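Local coordinates for DnaJ homolog subfamily C member 10 (PDB 3APQ), which reduces disulfides in the endoplasmic reticulum, serving both the correct folding of proteins and the degradation of misfolded ones, at residues 91-103 with 137-151. Numbering follows the deposited sequence.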
loop_
_atom_site.group_PDB
_atom_site.type_symbol
_atom_site.label_atom_id
_atom_site.label_comp_id
_atom_site.label_asym_id
_atom_site.label_seq_id
_atom_site.Cartn_x
_atom_site.Cartn_y
_atom_site.Cartn_z
ATOM N N GLY A 91 3.312 -2.349 4.565
ATOM C CA GLY A 91 1.884 -2.075 4.844
ATOM C C GLY A 91 1.713 -0.875 5.759
ATOM O O GLY A 91 0.975 -0.926 6.746
ATOM N N ILE A 92 2.437 0.202 5.434
ATOM C CA ILE A 92 2.598 1.358 6.315
ATOM C C ILE A 92 1.305 1.850 6.938
ATOM O O ILE A 92 1.274 2.237 8.115
ATOM C CB ILE A 92 3.212 2.606 5.454
ATOM C CG1 ILE A 92 4.659 2.272 5.104
ATOM C CG2 ILE A 92 3.255 3.881 6.204
ATOM C CD1 ILE A 92 5.379 1.512 6.282
ATOM N N TYR A 93 0.271 1.934 6.120
ATOM C CA TYR A 93 -0.959 2.576 6.615
ATOM C C TYR A 93 -2.066 1.616 6.903
ATOM O O TYR A 93 -3.183 2.082 7.043
ATOM C CB TYR A 93 -1.459 3.660 5.621
ATOM C CG TYR A 93 -0.466 4.828 5.533
ATOM C CD1 TYR A 93 -0.177 5.634 6.652
ATOM C CD2 TYR A 93 0.207 5.092 4.328
ATOM C CE1 TYR A 93 0.736 6.704 6.565
ATOM C CE2 TYR A 93 1.142 6.109 4.251
ATOM C CZ TYR A 93 1.383 6.918 5.374
ATOM O OH TYR A 93 2.298 7.918 5.252
ATOM N N ASP A 94 -1.756 0.321 6.994
ATOM C CA ASP A 94 -2.767 -0.748 7.195
ATOM C C ASP A 94 -3.513 -0.701 8.510
ATOM O O ASP A 94 -4.595 -1.280 8.619
ATOM C CB ASP A 94 -2.152 -2.127 7.030
ATOM C CG ASP A 94 -1.847 -2.453 5.554
ATOM O OD1 ASP A 94 -2.230 -1.646 4.650
ATOM O OD2 ASP A 94 -1.213 -3.497 5.310
ATOM N N ASP A 95 -2.916 -0.060 9.530
ATOM C CA ASP A 95 -3.607 0.094 10.799
ATOM C C ASP A 95 -4.221 1.473 11.013
ATOM O O ASP A 95 -4.571 1.773 12.150
ATOM C CB ASP A 95 -2.656 -0.184 11.981
ATOM C CG ASP A 95 -2.100 -1.574 11.971
ATOM O OD1 ASP A 95 -2.845 -2.545 11.690
ATOM O OD2 ASP A 95 -0.907 -1.730 12.292
ATOM N N ASP A 96 -4.323 2.299 9.951
ATOM C CA ASP A 96 -4.892 3.634 9.981
ATOM C C ASP A 96 -6.168 3.590 9.149
ATOM O O ASP A 96 -6.115 3.680 7.926
ATOM C CB ASP A 96 -3.884 4.648 9.418
ATOM C CG ASP A 96 -2.540 4.485 10.074
ATOM O OD1 ASP A 96 -2.537 4.620 11.319
ATOM O OD2 ASP A 96 -1.539 4.143 9.385
ATOM N N PRO A 97 -7.334 3.428 9.811
ATOM C CA PRO A 97 -8.544 3.211 9.032
ATOM C C PRO A 97 -8.949 4.472 8.246
ATOM O O PRO A 97 -9.689 4.361 7.267
ATOM C CB PRO A 97 -9.609 2.853 10.126
ATOM C CG PRO A 97 -9.067 3.355 11.391
ATOM C CD PRO A 97 -7.558 3.170 11.240
ATOM N N GLU A 98 -8.410 5.633 8.616
ATOM C CA GLU A 98 -8.706 6.906 7.886
ATOM C C GLU A 98 -8.037 7.096 6.546
ATOM O O GLU A 98 -8.379 8.025 5.781
ATOM C CB GLU A 98 -8.325 8.107 8.758
ATOM C CG GLU A 98 -9.061 8.160 10.131
ATOM C CD GLU A 98 -8.445 7.259 11.178
ATOM O OE1 GLU A 98 -7.353 6.680 10.930
ATOM O OE2 GLU A 98 -9.058 7.144 12.256
ATOM N N ILE A 99 -7.109 6.204 6.262
ATOM C CA ILE A 99 -6.331 6.228 5.045
ATOM C C ILE A 99 -6.589 4.996 4.176
ATOM O O ILE A 99 -6.523 3.905 4.665
ATOM C CB ILE A 99 -4.834 6.334 5.366
ATOM C CG1 ILE A 99 -4.516 7.688 5.961
ATOM C CG2 ILE A 99 -3.986 6.087 4.207
ATOM C CD1 ILE A 99 -3.278 7.692 6.731
ATOM N N ILE A 100 -6.911 5.213 2.910
ATOM C CA ILE A 100 -7.105 4.023 2.081
ATOM C C ILE A 100 -5.845 3.790 1.234
ATOM O O ILE A 100 -5.391 4.699 0.540
ATOM C CB ILE A 100 -8.336 4.211 1.121
ATOM C CG1 ILE A 100 -9.649 4.607 1.848
ATOM C CG2 ILE A 100 -8.519 2.996 0.189
ATOM C CD1 ILE A 100 -9.951 3.851 3.111
ATOM N N THR A 101 -5.256 2.585 1.312
ATOM C CA THR A 101 -4.088 2.280 0.477
ATOM C C THR A 101 -4.606 1.694 -0.818
ATOM O O THR A 101 -5.320 0.678 -0.809
ATOM C CB THR A 101 -3.168 1.295 1.184
ATOM O OG1 THR A 101 -2.663 1.947 2.341
ATOM C CG2 THR A 101 -1.986 0.877 0.294
ATOM N N LEU A 102 -4.295 2.378 -1.915
ATOM C CA LEU A 102 -4.945 2.105 -3.207
ATOM C C LEU A 102 -3.953 1.353 -4.069
ATOM O O LEU A 102 -2.809 1.798 -4.227
ATOM C CB LEU A 102 -5.281 3.421 -3.924
ATOM C CG LEU A 102 -6.316 4.282 -3.180
ATOM C CD1 LEU A 102 -6.170 5.773 -3.665
ATOM C CD2 LEU A 102 -7.730 3.697 -3.465
ATOM N N GLU A 103 -4.408 0.241 -4.634
ATOM C CA GLU A 103 -3.705 -0.403 -5.735
ATOM C C GLU A 103 -4.234 0.120 -7.075
ATOM O O GLU A 103 -5.187 0.844 -7.079
ATOM C CB GLU A 103 -3.820 -1.924 -5.594
ATOM C CG GLU A 103 -2.872 -2.438 -4.419
ATOM C CD GLU A 103 -3.601 -2.530 -3.034
ATOM O OE1 GLU A 103 -4.830 -2.784 -3.048
ATOM O OE2 GLU A 103 -2.973 -2.420 -1.935
ATOM N N ARG A 137 -1.042 10.465 9.038
ATOM C CA ARG A 137 -2.050 9.784 9.859
ATOM C C ARG A 137 -2.864 10.779 10.714
ATOM O O ARG A 137 -4.080 10.658 10.806
ATOM C CB ARG A 137 -1.384 8.813 10.833
ATOM C CG ARG A 137 -0.700 7.618 10.162
ATOM C CD ARG A 137 0.042 6.816 11.230
ATOM N NE ARG A 137 0.677 5.697 10.542
ATOM C CZ ARG A 137 1.984 5.501 10.482
ATOM N NH1 ARG A 137 2.819 6.282 11.201
ATOM N NH2 ARG A 137 2.451 4.485 9.742
ATOM N N GLU A 138 -2.176 11.760 11.332
ATOM C CA GLU A 138 -2.852 12.751 12.185
ATOM C C GLU A 138 -3.768 13.639 11.324
ATOM O O GLU A 138 -4.921 13.952 11.708
ATOM C CB GLU A 138 -1.817 13.612 12.964
ATOM C CG GLU A 138 -2.490 14.731 13.819
ATOM C CD GLU A 138 -1.490 15.691 14.522
ATOM O OE1 GLU A 138 -0.386 15.961 13.956
ATOM O OE2 GLU A 138 -1.850 16.194 15.618
ATOM N N PHE A 139 -3.261 14.014 10.151
ATOM C CA PHE A 139 -4.042 14.817 9.208
ATOM C C PHE A 139 -5.306 14.047 8.771
ATOM O O PHE A 139 -6.427 14.608 8.737
ATOM C CB PHE A 139 -3.129 15.154 8.012
ATOM C CG PHE A 139 -3.860 15.480 6.755
ATOM C CD1 PHE A 139 -4.586 16.651 6.647
ATOM C CD2 PHE A 139 -3.818 14.624 5.674
ATOM C CE1 PHE A 139 -5.260 16.955 5.463
ATOM C CE2 PHE A 139 -4.510 14.905 4.516
ATOM C CZ PHE A 139 -5.236 16.095 4.418
ATOM N N ALA A 140 -5.124 12.770 8.407
ATOM C CA ALA A 140 -6.258 11.954 7.938
ATOM C C ALA A 140 -7.360 11.846 8.998
ATOM O O ALA A 140 -8.558 11.877 8.678
ATOM C CB ALA A 140 -5.795 10.514 7.449
ATOM N N LYS A 141 -6.984 11.801 10.267
ATOM C CA LYS A 141 -7.999 11.820 11.323
ATOM C C LYS A 141 -8.708 13.141 11.395
ATOM O O LYS A 141 -9.919 13.191 11.629
ATOM C CB LYS A 141 -7.368 11.576 12.672
ATOM C CG LYS A 141 -6.750 10.194 12.762
ATOM C CD LYS A 141 -5.731 10.282 13.799
ATOM C CE LYS A 141 -6.072 9.416 14.912
ATOM N NZ LYS A 141 -5.236 8.263 14.599
ATOM N N GLU A 142 -7.948 14.210 11.210
ATOM C CA GLU A 142 -8.541 15.546 11.387
ATOM C C GLU A 142 -9.588 15.868 10.330
ATOM O O GLU A 142 -10.649 16.423 10.642
ATOM C CB GLU A 142 -7.436 16.612 11.411
ATOM C CG GLU A 142 -7.975 17.995 11.468
ATOM C CD GLU A 142 -7.092 18.947 12.257
ATOM O OE1 GLU A 142 -6.075 18.507 12.862
ATOM O OE2 GLU A 142 -7.407 20.149 12.231
ATOM N N VAL A 143 -9.311 15.480 9.088
ATOM C CA VAL A 143 -10.207 15.721 7.973
ATOM C C VAL A 143 -11.068 14.518 7.604
ATOM O O VAL A 143 -11.667 14.483 6.520
ATOM C CB VAL A 143 -9.424 16.195 6.689
ATOM C CG1 VAL A 143 -8.715 17.534 6.922
ATOM C CG2 VAL A 143 -8.457 15.123 6.180
ATOM N N ASP A 144 -11.129 13.522 8.486
ATOM C CA ASP A 144 -11.904 12.318 8.181
ATOM C C ASP A 144 -13.334 12.620 7.729
ATOM O O ASP A 144 -14.094 13.260 8.445
ATOM C CB ASP A 144 -11.903 11.411 9.437
ATOM C CG ASP A 144 -12.417 10.019 9.157
ATOM O OD1 ASP A 144 -12.350 9.555 7.988
ATOM O OD2 ASP A 144 -12.858 9.357 10.130
ATOM N N GLY A 145 -13.697 12.137 6.537
ATOM C CA GLY A 145 -15.051 12.238 6.014
ATOM C C GLY A 145 -15.250 13.511 5.200
ATOM O O GLY A 145 -16.290 13.660 4.529
ATOM N N LEU A 146 -14.285 14.430 5.245
ATOM C CA LEU A 146 -14.450 15.710 4.525
ATOM C C LEU A 146 -13.968 15.615 3.094
ATOM O O LEU A 146 -14.424 16.359 2.228
ATOM C CB LEU A 146 -13.734 16.843 5.237
ATOM C CG LEU A 146 -14.262 16.951 6.670
ATOM C CD1 LEU A 146 -13.446 18.017 7.370
ATOM C CD2 LEU A 146 -15.758 17.359 6.693
ATOM N N LEU A 147 -12.992 14.736 2.886
ATOM C CA LEU A 147 -12.526 14.305 1.586
ATOM C C LEU A 147 -11.872 12.941 1.782
ATOM O O LEU A 147 -11.734 12.443 2.932
ATOM C CB LEU A 147 -11.510 15.315 0.977
ATOM C CG LEU A 147 -10.125 15.374 1.619
ATOM C CD1 LEU A 147 -9.103 16.038 0.603
ATOM C CD2 LEU A 147 -10.130 16.071 3.015
ATOM N N ARG A 148 -11.491 12.308 0.676
ATOM C CA ARG A 148 -10.907 10.977 0.771
ATOM C C ARG A 148 -9.395 11.073 0.803
ATOM O O ARG A 148 -8.762 11.764 -0.028
ATOM C CB ARG A 148 -11.306 10.101 -0.429
ATOM C CG ARG A 148 -12.775 10.139 -0.757
ATOM C CD ARG A 148 -13.623 9.376 0.225
ATOM N NE ARG A 148 -13.262 7.997 0.581
ATOM C CZ ARG A 148 -13.642 6.867 -0.018
ATOM N NH1 ARG A 148 -14.411 6.847 -1.091
ATOM N NH2 ARG A 148 -13.277 5.692 0.520
ATOM N N ILE A 149 -8.803 10.318 1.727
ATOM C CA ILE A 149 -7.376 10.361 1.909
ATOM C C ILE A 149 -6.823 8.987 1.518
ATOM O O ILE A 149 -7.264 7.932 2.027
ATOM C CB ILE A 149 -6.962 10.703 3.394
ATOM C CG1 ILE A 149 -7.599 12.021 3.898
ATOM C CG2 ILE A 149 -5.418 10.539 3.590
ATOM C CD1 ILE A 149 -7.358 13.236 3.019
ATOM N N GLY A 150 -5.844 9.032 0.609
ATOM C CA GLY A 150 -5.238 7.805 0.018
ATOM C C GLY A 150 -3.728 7.721 0.186
ATOM O O GLY A 150 -3.058 8.698 0.570
ATOM N N ALA A 151 -3.205 6.540 -0.095
ATOM C CA ALA A 151 -1.774 6.307 -0.107
ATOM C C ALA A 151 -1.522 5.329 -1.219
ATOM O O ALA A 151 -2.341 4.418 -1.447
ATOM C CB ALA A 151 -1.326 5.712 1.258
HETATM O O HOH W 1 -4.121 6.276 12.437
HETATM O O HOH W 2 -4.873 7.996 10.415
HETATM O O HOH W 3 -9.672 8.059 3.258
HETATM O O HOH W 4 -9.352 10.508 6.196
HETATM O O HOH W 5 -6.771 5.801 13.649
#
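Ile-100 and Thr-101 run parallel to Gly-150 and Ala-151, with Ile-100 N hydrogen-bonded to Ile-149 O, Ala-151 N to Ile-100 O and Leu-102 N to Ala-151 O, each at 2.9 Å. The pairing sets an outermost strand of the sheet of the first thioredoxin domain, which follows the J domain in this fragment, against strand 148-153, while the turns before it pack on the end of helix 127-142, whose start carries the redox-active Cys-126–Cys-129 disulfide. Arg-137 makes the main polar link. Its chain, extended from CG to NE, turns the NE and NH2 edge of the guanidinium to two acceptors side by side near its plane: NE forms a salt bridge with Asp-96 OD2 at 2.9 Å, met from above the carboxylate plane, and NH2 gives a hydrogen bond to Ile-92 O at 3.0 Å, from above that carbonyl plane. The two planes of the salt bridge lie 44° apart. Arg-137 CG reaches the edge of the Tyr-93 ring, while Ile-92 CG2 sits over the centre of one face. A methionine in place of Arg-137 would probably leave the Asp-96 carboxylate without its charged mate and the Ile-92 carbonyl without this donor, letting the turns shift on the helix. Deeper in, Ile-99 wedges between helix and strand: CG1 presses on Ala-140 CB at a tight 3.4 Å and meets Ile-149 CG2, while CG2 faces Ala-151 CB. That methyl in turn touches Tyr-93 CD2, and the tyrosine ring meets that of Trp-136. Toward the surface, Glu-98 bends at chi2 (81°), laying its carboxylate alongside Lys-141 CG; one water joins OE1 to Lys-141 NZ, another OE1 to Arg-137 O. A further water bridges the backbone, donating to Glu-98 O at 2.8 Å and accepting from Ile-149 N.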